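Local coordinates for protein gamma-glutamyl-gamma-aminobutyraldehyde dehydrogenase (PDB 4LIH) that probably oxidises aldehydes, likely gamma-glutamyl-gamma-aminobutyraldehyde, to carboxylic acids with NAD(P)+ as coenzyme, at residues A[29-34]-A[214-219]; A[210-215]-A[225-230]; A[336-341]-A[378-383]; A[358-363]-A[387-392]. One frame throughout, in Å; residues are numbered along the deposited sequence. Where two conformers were deposited one is given.

Interaction 1 of 4, residues A[29-34]-A[214-219]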
loop_
_atom_site.group_PDB
_atom_site.type_symbol
_atom_site.label_atom_id
_atom_site.label_comp_id
_atom_site.label_asym_id
_atom_site.label_seq_id
_atom_site.Cartn_x
_atom_site.Cartn_y
_atom_site.Cartn_z
ATOM N N ARG A 29 8.218 20.771 -38.154
ATOM C CA ARG A 29 9.224 21.353 -37.272
ATOM C C ARG A 29 9.330 20.655 -35.898
ATOM O O ARG A 29 8.382 20.059 -35.417
ATOM C CB ARG A 29 8.956 22.837 -37.085
ATOM C CG ARG A 29 9.220 23.649 -38.379
ATOM C CD ARG A 29 8.804 25.112 -38.276
ATOM N NE ARG A 29 7.360 25.227 -38.152
ATOM C CZ ARG A 29 6.684 26.343 -37.867
ATOM N NH1 ARG A 29 7.305 27.455 -37.601
ATOM N NH2 ARG A 29 5.365 26.313 -37.785
ATOM N N ALA A 30 10.527 20.738 -35.303
ATOM C CA ALA A 30 10.757 20.429 -33.899
ATOM C C ALA A 30 9.896 21.311 -33.041
ATOM O O ALA A 30 9.526 22.430 -33.449
ATOM C CB ALA A 30 12.207 20.678 -33.535
ATOM N N PHE A 31 9.581 20.837 -31.842
ATOM C CA PHE A 31 8.910 21.650 -30.876
ATOM C C PHE A 31 9.772 21.766 -29.634
ATOM O O PHE A 31 9.903 20.801 -28.852
ATOM C CB PHE A 31 7.545 21.101 -30.462
ATOM C CG PHE A 31 6.670 22.139 -29.791
ATOM C CD1 PHE A 31 6.714 22.349 -28.404
ATOM C CD2 PHE A 31 5.801 22.895 -30.537
ATOM C CE1 PHE A 31 5.912 23.289 -27.805
ATOM C CE2 PHE A 31 5.015 23.879 -29.955
ATOM C CZ PHE A 31 5.060 24.054 -28.577
ATOM N N ILE A 32 10.334 22.962 -29.436
ATOM C CA ILE A 32 11.347 23.148 -28.431
ATOM C C ILE A 32 11.033 24.428 -27.698
ATOM O O ILE A 32 10.924 25.482 -28.338
ATOM C CB ILE A 32 12.781 23.172 -29.052
ATOM C CG1 ILE A 32 13.151 21.835 -29.688
ATOM C CG2 ILE A 32 13.816 23.470 -27.997
ATOM C CD1 ILE A 32 14.419 21.823 -30.525
ATOM N N ASP A 33 10.923 24.328 -26.371
ATOM C CA ASP A 33 10.757 25.490 -25.487
ATOM C C ASP A 33 9.578 26.365 -25.899
ATOM O O ASP A 33 9.719 27.589 -26.062
ATOM C CB ASP A 33 12.065 26.312 -25.429
ATOM C CG ASP A 33 12.133 27.255 -24.246
ATOM O OD1 ASP A 33 11.267 27.222 -23.387
ATOM O OD2 ASP A 33 13.098 28.034 -24.161
ATOM N N GLY A 34 8.415 25.730 -26.070
ATOM C CA GLY A 34 7.139 26.409 -26.362
ATOM C C GLY A 34 6.865 26.879 -27.777
ATOM O O GLY A 34 5.893 27.619 -28.005
ATOM N N LEU A 214 -0.262 20.599 -29.091
ATOM C CA LEU A 214 -1.436 20.457 -28.221
ATOM C C LEU A 214 -1.056 20.567 -26.754
ATOM O O LEU A 214 -1.778 21.158 -25.990
ATOM C CB LEU A 214 -2.170 19.157 -28.495
ATOM C CG LEU A 214 -2.698 19.001 -29.916
ATOM C CD1 LEU A 214 -3.281 17.605 -30.021
ATOM C CD2 LEU A 214 -3.712 20.091 -30.334
ATOM N N ALA A 215 0.122 20.082 -26.388
ATOM C CA ALA A 215 0.591 20.171 -25.001
ATOM C C ALA A 215 0.718 21.624 -24.550
ATOM O O ALA A 215 0.237 22.001 -23.478
ATOM C CB ALA A 215 1.936 19.460 -24.849
ATOM N N PHE A 216 1.378 22.424 -25.362
ATOM C CA PHE A 216 1.520 23.842 -25.088
ATOM C C PHE A 216 0.151 24.547 -25.085
ATOM O O PHE A 216 -0.110 25.375 -24.223
ATOM C CB PHE A 216 2.476 24.504 -26.103
ATOM C CG PHE A 216 2.795 25.949 -25.779
ATOM C CD1 PHE A 216 3.609 26.272 -24.694
ATOM C CD2 PHE A 216 2.272 26.983 -26.535
ATOM C CE1 PHE A 216 3.918 27.597 -24.379
ATOM C CE2 PHE A 216 2.546 28.323 -26.196
ATOM C CZ PHE A 216 3.370 28.616 -25.118
ATOM N N GLU A 217 -0.718 24.191 -26.023
ATOM C CA GLU A 217 -2.083 24.722 -26.059
ATOM C C GLU A 217 -2.850 24.432 -24.743
ATOM O O GLU A 217 -3.653 25.236 -24.283
ATOM C CB GLU A 217 -2.837 24.097 -27.238
ATOM C CG GLU A 217 -4.189 24.729 -27.496
ATOM C CD GLU A 217 -4.936 24.071 -28.639
ATOM O OE1 GLU A 217 -4.286 23.552 -29.539
ATOM O OE2 GLU A 217 -6.180 24.155 -28.676
ATOM N N ALA A 218 -2.587 23.274 -24.149
ATOM C CA ALA A 218 -3.284 22.853 -22.930
ATOM C C ALA A 218 -2.746 23.496 -21.669
ATOM O O ALA A 218 -3.368 23.349 -20.601
ATOM C CB ALA A 218 -3.195 21.339 -22.792
ATOM N N GLY A 219 -1.557 24.115 -21.756
ATOM C CA GLY A 219 -0.921 24.726 -20.596
ATOM C C GLY A 219 0.346 24.061 -20.062
ATOM O O GLY A 219 0.827 24.408 -18.996
#
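The two-stranded antiparallel hairpin 30-32/35-37 meets the last turn of helix 206-218 through F31 and G34, both of which touch F216. Consecutive positive phi values at D33 and G34 make the reversal between the two strands a type I' turn, and they bring the G34 backbone up to the F216 ring. G34 CA lies 4.2 Å from the centroid of that ring and 26° off its normal, a CH-pi contact over the face. G34 O covers the same face, 3.8 Å above the plane. A second contact is purely apolar: F31 CZ reaches to 3.6 Å from F216 CB, and the two side chains cross at about a right angle. On both phenylalanines CG is anti to the backbone N (chi1 -162° for F31, -173° for F216), which extends each ring across the gap. The helix ends just beyond in a Schellman motif at G219. D33, in the same turn as G34, forms a salt bridge with R76. F216 is itself exposed and only F31 is buried; the F216 ring lies against a glycine backbone, held by dispersion and a CH-pi approach, with no hydrogen bond between the segments.

Interaction 2 of 4, residues A[210-215]-A[225-230]; sequences RVAQLA and FNVVPG
Apolar contact does most of the work where A212, A215 and V211 of helix 206-218 rest on F225 and V227 of strand 225-227. The ring of F225 is the main body in the interface. Its CE2 comes 3.8 Å from A212 CA, and V211 CG2 stands 4.2 Å from the same CE2; both approach at the ring edge, near its plane. A215 CB, 3.8 Å from F225 CD2, comes in obliquely. With CG anti to the backbone N (chi1 -173°), the F225 ring is directed at the helix, and the small A212 and A215 let it come up to the helix backbone. Two residues along the strand, V227 points to the same side, and its CG2 meets A212 CB at 3.8 Å. Other aromatic rings complete the setting: F186 meets F225 edge-to-face, and W98 touches it with the planes steeply inclined.

The polar part is a single bridging water. It joins the two backbones by hydrogen bonds to A212 O, at 2.9 Å, and to F225 O; more acceptors lie around it than it has protons, so it probably cannot donate to all of them at once.

Helix and strand run nearly antiparallel, at 155° with their axes 8.3 Å apart. This is the return half of a beta-alpha-beta crossover, in which helix 206-218 links the parallel strands 195-199 and 225-227, as in the Rossmann-type coenzyme-binding domain of aldehyde dehydrogenases.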
loop_
_atom_site.group_PDB
_atom_site.type_symbol
_atom_site.label_atom_id
_atom_site.label_comp_id
_atom_site.label_asym_id
_atom_site.label_seq_id
_atom_site.Cartn_x
_atom_site.Cartn_y
_atom_site.Cartn_z
ATOM N N ARG A 210 2.872 16.727 -33.435
ATOM C CA ARG A 210 1.525 17.264 -33.280
ATOM C C ARG A 210 1.111 17.420 -31.814
ATOM O O ARG A 210 0.605 18.487 -31.432
ATOM C CB ARG A 210 0.487 16.423 -34.052
ATOM C CG ARG A 210 -0.909 17.037 -34.146
ATOM C CD ARG A 210 -0.828 18.409 -34.817
ATOM N NE ARG A 210 -2.148 19.071 -34.926
ATOM C CZ ARG A 210 -2.574 20.134 -34.238
ATOM N NH1 ARG A 210 -1.810 20.793 -33.381
ATOM N NH2 ARG A 210 -3.803 20.574 -34.435
ATOM N N VAL A 211 1.342 16.399 -30.984
ATOM C CA VAL A 211 0.878 16.428 -29.577
ATOM C C VAL A 211 1.659 17.439 -28.736
ATOM O O VAL A 211 1.179 17.907 -27.681
ATOM C CB VAL A 211 0.859 15.045 -28.871
ATOM C CG1 VAL A 211 -0.068 14.070 -29.588
ATOM C CG2 VAL A 211 2.243 14.442 -28.695
ATOM N N ALA A 212 2.848 17.787 -29.226
ATOM C CA ALA A 212 3.679 18.819 -28.597
ATOM C C ALA A 212 2.982 20.168 -28.656
ATOM O O ALA A 212 2.966 20.892 -27.675
ATOM C CB ALA A 212 5.029 18.918 -29.293
ATOM N N GLN A 213 2.421 20.464 -29.832
ATOM C CA GLN A 213 1.667 21.678 -30.070
ATOM C C GLN A 213 0.454 21.719 -29.147
ATOM O O GLN A 213 0.202 22.717 -28.474
ATOM C CB GLN A 213 1.235 21.747 -31.544
ATOM C CG GLN A 213 2.399 21.858 -32.527
ATOM C CD GLN A 213 1.956 22.011 -33.979
ATOM O OE1 GLN A 213 1.314 21.127 -34.545
ATOM N NE2 GLN A 213 2.345 23.126 -34.599
ATOM N N LEU A 214 -0.262 20.599 -29.091
ATOM C CA LEU A 214 -1.436 20.457 -28.221
ATOM C C LEU A 214 -1.056 20.567 -26.754
ATOM O O LEU A 214 -1.778 21.158 -25.990
ATOM C CB LEU A 214 -2.170 19.157 -28.495
ATOM C CG LEU A 214 -2.698 19.001 -29.916
ATOM C CD1 LEU A 214 -3.281 17.605 -30.021
ATOM C CD2 LEU A 214 -3.712 20.091 -30.334
ATOM N N ALA A 215 0.122 20.082 -26.388
ATOM C CA ALA A 215 0.591 20.171 -25.001
ATOM C C ALA A 215 0.718 21.624 -24.550
ATOM O O ALA A 215 0.237 22.001 -23.478
ATOM C CB ALA A 215 1.936 19.460 -24.849
ATOM N N PHE A 225 7.790 20.007 -22.172
ATOM C CA PHE A 225 7.595 18.959 -23.167
ATOM C C PHE A 225 8.110 19.438 -24.526
ATOM O O PHE A 225 7.578 20.380 -25.085
ATOM C CB PHE A 225 6.146 18.458 -23.228
ATOM C CG PHE A 225 5.953 17.242 -24.131
ATOM C CD1 PHE A 225 6.617 16.035 -23.906
ATOM C CD2 PHE A 225 5.116 17.329 -25.228
ATOM C CE1 PHE A 225 6.406 14.949 -24.756
ATOM C CE2 PHE A 225 4.938 16.286 -26.091
ATOM C CZ PHE A 225 5.580 15.072 -25.854
ATOM N N ASN A 226 9.216 18.837 -24.960
ATOM C CA ASN A 226 9.918 19.156 -26.210
ATOM C C ASN A 226 10.007 17.896 -27.072
ATOM O O ASN A 226 10.196 16.783 -26.552
ATOM C CB ASN A 226 11.344 19.588 -25.921
ATOM C CG ASN A 226 11.445 20.585 -24.787
ATOM O OD1 ASN A 226 11.251 21.787 -24.979
ATOM N ND2 ASN A 226 11.665 20.076 -23.572
ATOM N N VAL A 227 9.908 18.078 -28.395
ATOM C CA VAL A 227 10.008 16.982 -29.352
ATOM C C VAL A 227 11.110 17.348 -30.366
ATOM O O VAL A 227 11.105 18.466 -30.955
ATOM C CB VAL A 227 8.642 16.693 -30.046
ATOM C CG1 VAL A 227 8.783 15.687 -31.193
ATOM C CG2 VAL A 227 7.616 16.194 -29.015
ATOM N N VAL A 228 12.086 16.454 -30.486
ATOM C CA VAL A 228 13.277 16.624 -31.307
ATOM C C VAL A 228 13.338 15.508 -32.352
ATOM O O VAL A 228 13.924 14.447 -32.109
ATOM C CB VAL A 228 14.549 16.604 -30.430
ATOM C CG1 VAL A 228 15.823 16.718 -31.244
ATOM C CG2 VAL A 228 14.467 17.715 -29.422
ATOM N N PRO A 229 12.740 15.761 -33.524
ATOM C CA PRO A 229 12.802 14.757 -34.594
ATOM C C PRO A 229 14.223 14.599 -35.164
ATOM O O PRO A 229 15.046 15.520 -35.022
ATOM C CB PRO A 229 11.823 15.283 -35.655
ATOM C CG PRO A 229 11.280 16.566 -35.167
ATOM C CD PRO A 229 11.967 16.954 -33.897
ATOM N N GLY A 230 14.477 13.437 -35.794
ATOM C CA GLY A 230 15.789 13.118 -36.396
ATOM C C GLY A 230 16.067 11.628 -36.360
ATOM O O GLY A 230 15.177 10.827 -36.022
HETATM O O HOH W 1 4.902 20.976 -25.462
#

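Interaction 3 of 4, residues A[336-341]-A[378-383]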
loop_
_atom_site.group_PDB
_atom_site.type_symbol
_atom_site.label_atom_id
_atom_site.label_comp_id
_atom_site.label_asym_id
_atom_site.label_seq_id
_atom_site.Cartn_x
_atom_site.Cartn_y
_atom_site.Cartn_z
ATOM N N TYR A 336 -6.541 -11.009 -42.445
ATOM C CA TYR A 336 -5.375 -10.136 -42.396
ATOM C C TYR A 336 -4.679 -10.062 -43.738
ATOM O O TYR A 336 -3.459 -9.945 -43.791
ATOM C CB TYR A 336 -4.385 -10.605 -41.346
ATOM C CG TYR A 336 -4.920 -10.578 -39.968
ATOM C CD1 TYR A 336 -5.596 -11.650 -39.445
ATOM C CD2 TYR A 336 -4.763 -9.457 -39.175
ATOM C CE1 TYR A 336 -6.102 -11.619 -38.154
ATOM C CE2 TYR A 336 -5.258 -9.422 -37.891
ATOM C CZ TYR A 336 -5.914 -10.507 -37.381
ATOM O OH TYR A 336 -6.404 -10.425 -36.098
ATOM N N VAL A 337 -5.435 -10.115 -44.823
ATOM C CA VAL A 337 -4.820 -9.918 -46.147
ATOM C C VAL A 337 -4.454 -8.454 -46.218
ATOM O O VAL A 337 -5.283 -7.618 -45.880
ATOM C CB VAL A 337 -5.803 -10.285 -47.281
ATOM N N PRO A 338 -3.221 -8.112 -46.626
ATOM C CA PRO A 338 -2.840 -6.674 -46.589
ATOM C C PRO A 338 -3.720 -5.825 -47.448
ATOM O O PRO A 338 -4.293 -6.318 -48.414
ATOM C CB PRO A 338 -1.425 -6.651 -47.158
ATOM C CG PRO A 338 -0.918 -8.033 -46.987
ATOM C CD PRO A 338 -2.116 -8.941 -47.111
ATOM N N GLY A 339 -3.868 -4.562 -47.091
ATOM C CA GLY A 339 -4.639 -3.630 -47.911
ATOM C C GLY A 339 -4.236 -2.227 -47.540
ATOM O O GLY A 339 -3.359 -2.033 -46.676
ATOM N N ASN A 340 -4.876 -1.256 -48.189
ATOM C CA ASN A 340 -4.644 0.168 -47.929
ATOM C C ASN A 340 -5.043 0.487 -46.489
ATOM O O ASN A 340 -6.216 0.350 -46.120
ATOM C CB ASN A 340 -5.451 1.045 -48.908
ATOM C CG ASN A 340 -5.059 2.525 -48.855
ATOM O OD1 ASN A 340 -4.522 3.014 -47.870
ATOM N ND2 ASN A 340 -5.327 3.248 -49.951
ATOM N N PRO A 341 -4.088 0.966 -45.677
ATOM C CA PRO A 341 -4.514 1.227 -44.299
ATOM C C PRO A 341 -5.460 2.424 -44.141
ATOM O O PRO A 341 -6.065 2.537 -43.091
ATOM C CB PRO A 341 -3.205 1.451 -43.554
ATOM C CG PRO A 341 -2.238 1.853 -44.570
ATOM C CD PRO A 341 -2.643 1.207 -45.855
ATOM N N ALA A 378 4.270 -14.477 -49.089
ATOM C CA ALA A 378 4.623 -13.670 -50.276
ATOM C C ALA A 378 4.544 -12.156 -50.019
ATOM O O ALA A 378 3.657 -11.697 -49.303
ATOM C CB ALA A 378 3.684 -14.031 -51.423
ATOM N N ARG A 379 5.481 -11.392 -50.587
ATOM C CA ARG A 379 5.269 -9.981 -50.794
ATOM C C ARG A 379 4.040 -9.766 -51.684
ATOM O O ARG A 379 3.797 -10.547 -52.605
ATOM C CB ARG A 379 6.487 -9.328 -51.441
ATOM C CG ARG A 379 6.299 -7.835 -51.675
ATOM C CD ARG A 379 7.550 -7.186 -52.219
ATOM N NE ARG A 379 7.428 -5.723 -52.278
ATOM C CZ ARG A 379 8.434 -4.883 -52.522
ATOM N NH1 ARG A 379 9.659 -5.358 -52.751
ATOM N NH2 ARG A 379 8.223 -3.565 -52.560
ATOM N N VAL A 380 3.282 -8.703 -51.413
ATOM C CA VAL A 380 2.126 -8.339 -52.241
ATOM C C VAL A 380 2.085 -6.836 -52.553
ATOM O O VAL A 380 2.791 -6.032 -51.938
ATOM C CB VAL A 380 0.793 -8.801 -51.615
ATOM C CG1 VAL A 380 0.593 -10.309 -51.769
ATOM C CG2 VAL A 380 0.724 -8.432 -50.158
ATOM N N ASN A 381 1.303 -6.475 -53.569
ATOM C CA ASN A 381 1.065 -5.078 -53.902
ATOM C C ASN A 381 2.300 -4.208 -54.077
ATOM O O ASN A 381 2.287 -3.016 -53.740
ATOM C CB ASN A 381 0.150 -4.463 -52.838
ATOM C CG ASN A 381 -1.105 -5.285 -52.620
ATOM O OD1 ASN A 381 -1.855 -5.514 -53.554
ATOM N ND2 ASN A 381 -1.334 -5.727 -51.389
ATOM N N ALA A 382 3.354 -4.797 -54.625
ATOM C CA ALA A 382 4.602 -4.076 -54.861
ATOM C C ALA A 382 4.359 -2.847 -55.739
ATOM O O ALA A 382 5.015 -1.812 -55.567
ATOM C CB ALA A 382 5.628 -4.981 -55.509
ATOM N N GLU A 383 3.404 -2.984 -56.671
ATOM C CA GLU A 383 3.072 -1.924 -57.635
ATOM C C GLU A 383 2.533 -0.625 -57.020
ATOM O O GLU A 383 2.592 0.429 -57.661
ATOM C CB GLU A 383 2.082 -2.450 -58.691
ATOM C CG GLU A 383 0.634 -2.659 -58.227
ATOM C CD GLU A 383 0.423 -3.865 -57.315
ATOM O OE1 GLU A 383 1.301 -4.762 -57.266
ATOM O OE2 GLU A 383 -0.634 -3.904 -56.637
HETATM O O HOH W 2 -3.124 -7.486 -50.453
#
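P338, in an irregular loop, and V380, on a short strand, pass with their CA atoms 7.7 Å apart, close enough for side chains to meet but too far for direct backbone bonding. P338 directs its ring at the strand, and the exo-puckered CG touches V380 CG2 at 3.6 Å; CB and CD of the proline flank the same methyl at longer range. That methyl sits between the backbone N and the carbonyl carbon of V380 (chi1 -75°), and the two side chains cross at roughly a right angle. Strand 379-380 is a weakly bonded strip pairing antiparallel with strand 388-395 in the mixed sheet that, as in other aldehyde dehydrogenases, probably belongs to the catalytic domain; the loop 336-341, which follows helix 319-333, lies against this strip, and Y388 touches both P338 and V380. N381 follows the strand in a left-handed conformation (phi 52°, psi 36°). Its ND2 lies 4.2 Å from P338 O, beyond direct bonding, so a water fills the gap: the water donates to P338 O at 2.6 Å and accepts from N381 ND2 at 2.7 Å.

Interaction 4 of 4, residues A[358-363]-A[387-392]; sequences ERVLGY and FYVEPT
V389 meets V360 and L361 where strand 388-395 packs against helix 354-370, and the valine side chain can be followed outward from its CB. The bond to CB points from the strand toward the helix, and the branch there divides the work. CG1, set between the backbone N and the carbonyl carbon (chi1 60°), looks toward V360, whose CG1 stands 4.3 Å away in a loose apolar contact. CG2, placed anti to the backbone N by the same torsion, goes to the neighbouring residue of the helix and meets L361 CD2 at 3.7 Å, the closer of the two contacts.

L361 reaches this methyl from an angle. Its CB does not aim at the strand, but CG stands beside the backbone N (chi1 -61°); CD1 continues the extended chain, and it is the other branch, CD2, that turns to the valine, so that the two side chains slide past each other in opposite directions. L357 and I364 touch V389 as well, so that positions 357, 360, 361 and 364 line one face of the helix over this single side chain, and P410 adds a loop contact.

Further along the strand, T392 OG1 donates to E390 O at 2.9 Å, approaching from above the carbonyl plane. On the helix, the R359 guanidinium lies with one face over Y363 CE2.

Only methyl groups meet across the gap, so dispersion and the partial exclusion of water probably hold helix and strand here, with nothing directional to fix the register.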
loop_
_atom_site.group_PDB
_atom_site.type_symbol
_atom_site.label_atom_id
_atom_site.label_comp_id
_atom_site.label_asym_id
_atom_site.label_seq_id
_atom_site.Cartn_x
_atom_site.Cartn_y
_atom_site.Cartn_z
ATOM N N GLU A 358 12.335 -6.253 -46.386
ATOM C CA GLU A 358 13.394 -7.167 -46.839
ATOM C C GLU A 358 13.863 -8.127 -45.741
ATOM O O GLU A 358 14.092 -9.322 -45.984
ATOM C CB GLU A 358 14.555 -6.349 -47.415
ATOM C CG GLU A 358 14.136 -5.668 -48.704
ATOM C CD GLU A 358 15.125 -4.666 -49.265
ATOM O OE1 GLU A 358 15.825 -3.918 -48.537
ATOM O OE2 GLU A 358 15.159 -4.617 -50.488
ATOM N N ARG A 359 13.970 -7.594 -44.525
ATOM C CA ARG A 359 14.338 -8.366 -43.331
ATOM C C ARG A 359 13.305 -9.442 -43.042
ATOM O O ARG A 359 13.636 -10.610 -42.831
ATOM C CB ARG A 359 14.477 -7.421 -42.111
ATOM C CG ARG A 359 14.463 -8.105 -40.766
ATOM C CD ARG A 359 15.070 -7.220 -39.682
ATOM N NE ARG A 359 15.218 -7.947 -38.410
ATOM C CZ ARG A 359 16.345 -8.541 -37.977
ATOM N NH1 ARG A 359 17.463 -8.544 -38.699
ATOM N NH2 ARG A 359 16.355 -9.165 -36.806
ATOM N N VAL A 360 12.034 -9.057 -43.056
ATOM C CA VAL A 360 10.949 -10.028 -42.924
ATOM C C VAL A 360 10.966 -11.100 -44.053
ATOM O O VAL A 360 10.809 -12.295 -43.798
ATOM C CB VAL A 360 9.572 -9.324 -42.865
ATOM C CG1 VAL A 360 8.435 -10.327 -42.995
ATOM C CG2 VAL A 360 9.443 -8.507 -41.585
ATOM N N LEU A 361 11.133 -10.679 -45.297
ATOM C CA LEU A 361 11.188 -11.647 -46.382
ATOM C C LEU A 361 12.398 -12.588 -46.201
ATOM O O LEU A 361 12.335 -13.745 -46.574
ATOM C CB LEU A 361 11.176 -10.946 -47.737
ATOM C CG LEU A 361 9.906 -10.107 -48.006
ATOM C CD1 LEU A 361 10.080 -9.138 -49.183
ATOM C CD2 LEU A 361 8.657 -10.975 -48.155
ATOM N N GLY A 362 13.489 -12.091 -45.614
ATOM C CA GLY A 362 14.658 -12.918 -45.367
ATOM C C GLY A 362 14.389 -14.020 -44.353
ATOM O O GLY A 362 14.863 -15.153 -44.498
ATOM N N TYR A 363 13.610 -13.701 -43.326
ATOM C CA TYR A 363 13.185 -14.745 -42.395
ATOM C C TYR A 363 12.223 -15.745 -43.050
ATOM O O TYR A 363 12.326 -16.957 -42.822
ATOM C CB TYR A 363 12.601 -14.139 -41.147
ATOM C CG TYR A 363 13.632 -13.622 -40.191
ATOM C CD1 TYR A 363 14.389 -14.488 -39.429
ATOM C CD2 TYR A 363 13.819 -12.252 -40.007
ATOM C CE1 TYR A 363 15.329 -14.025 -38.539
ATOM C CE2 TYR A 363 14.750 -11.776 -39.109
ATOM C CZ TYR A 363 15.485 -12.675 -38.345
ATOM O OH TYR A 363 16.410 -12.252 -37.426
ATOM N N PHE A 387 4.789 -1.137 -48.918
ATOM C CA PHE A 387 5.487 -2.324 -48.434
ATOM C C PHE A 387 4.522 -3.252 -47.720
ATOM O O PHE A 387 4.029 -2.914 -46.684
ATOM C CB PHE A 387 6.607 -1.868 -47.523
ATOM C CG PHE A 387 7.469 -0.815 -48.161
ATOM C CD1 PHE A 387 8.311 -1.167 -49.187
ATOM C CD2 PHE A 387 7.363 0.510 -47.805
ATOM C CE1 PHE A 387 9.091 -0.217 -49.825
ATOM C CE2 PHE A 387 8.129 1.460 -48.416
ATOM C CZ PHE A 387 8.981 1.118 -49.434
ATOM N N TYR A 388 4.255 -4.409 -48.326
ATOM C CA TYR A 388 3.163 -5.304 -47.908
ATOM C C TYR A 388 3.591 -6.773 -48.035
ATOM O O TYR A 388 4.258 -7.138 -48.995
ATOM C CB TYR A 388 1.929 -5.077 -48.762
ATOM C CG TYR A 388 1.356 -3.676 -48.714
ATOM C CD1 TYR A 388 0.456 -3.287 -47.722
ATOM C CD2 TYR A 388 1.717 -2.752 -49.647
ATOM C CE1 TYR A 388 -0.061 -2.009 -47.681
ATOM C CE2 TYR A 388 1.188 -1.466 -49.634
ATOM C CZ TYR A 388 0.335 -1.085 -48.641
ATOM O OH TYR A 388 -0.189 0.205 -48.653
ATOM N N VAL A 389 3.216 -7.582 -47.050
ATOM C CA VAL A 389 3.591 -9.005 -46.995
ATOM C C VAL A 389 2.415 -9.725 -46.371
ATOM O O VAL A 389 1.769 -9.220 -45.438
ATOM C CB VAL A 389 4.959 -9.221 -46.274
ATOM C CG1 VAL A 389 4.933 -8.723 -44.847
ATOM C CG2 VAL A 389 5.413 -10.671 -46.331
ATOM N N GLU A 390 2.098 -10.885 -46.919
ATOM C CA GLU A 390 0.993 -11.689 -46.420
ATOM C C GLU A 390 1.213 -12.172 -44.976
ATOM O O GLU A 390 2.351 -12.394 -44.563
ATOM C CB GLU A 390 0.769 -12.913 -47.299
ATOM C CG GLU A 390 0.331 -12.638 -48.719
ATOM C CD GLU A 390 0.454 -13.855 -49.622
ATOM O OE1 GLU A 390 1.366 -14.691 -49.423
ATOM O OE2 GLU A 390 -0.413 -13.991 -50.509
ATOM N N PRO A 391 0.112 -12.396 -44.226
ATOM C CA PRO A 391 0.286 -13.094 -42.933
ATOM C C PRO A 391 0.751 -14.527 -43.168
ATOM O O PRO A 391 0.143 -15.259 -43.960
ATOM C CB PRO A 391 -1.109 -13.049 -42.324
ATOM C CG PRO A 391 -2.017 -13.027 -43.512
ATOM C CD PRO A 391 -1.308 -12.228 -44.567
ATOM N N THR A 392 1.841 -14.910 -42.496
ATOM C CA THR A 392 2.593 -16.112 -42.844
ATOM C C THR A 392 2.742 -17.025 -41.641
ATOM O O THR A 392 3.093 -16.562 -40.562
ATOM C CB THR A 392 3.972 -15.703 -43.360
ATOM O OG1 THR A 392 3.814 -14.895 -44.552
ATOM C CG2 THR A 392 4.838 -16.883 -43.674
#

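Interactions 1 and 2 share helix 206-218, and their centres lie 6 Å apart: the helix covers strand 225-227 in interaction 2, while its exposed end touches the hairpin in interaction 1. The hairpin joins the strand directly, through F31 O to V227 N at 2.8 Å. Interactions 3 and 4 are similarly coupled, because strands 379-380 and 388-395 are neighbours in one sheet and V380 N is 3.0 Å from Y388 O. Interactions 2 and 4 are buried and rely on apolar packing, one ring against small aliphatic residues in the first, aliphatic alone in the second; interaction 1 is partly buried, and interaction 3 lies at the surface. Interactions 2 and 3 each add a bridging water. The two pairs stay at least about 17 Å apart, nearest atoms.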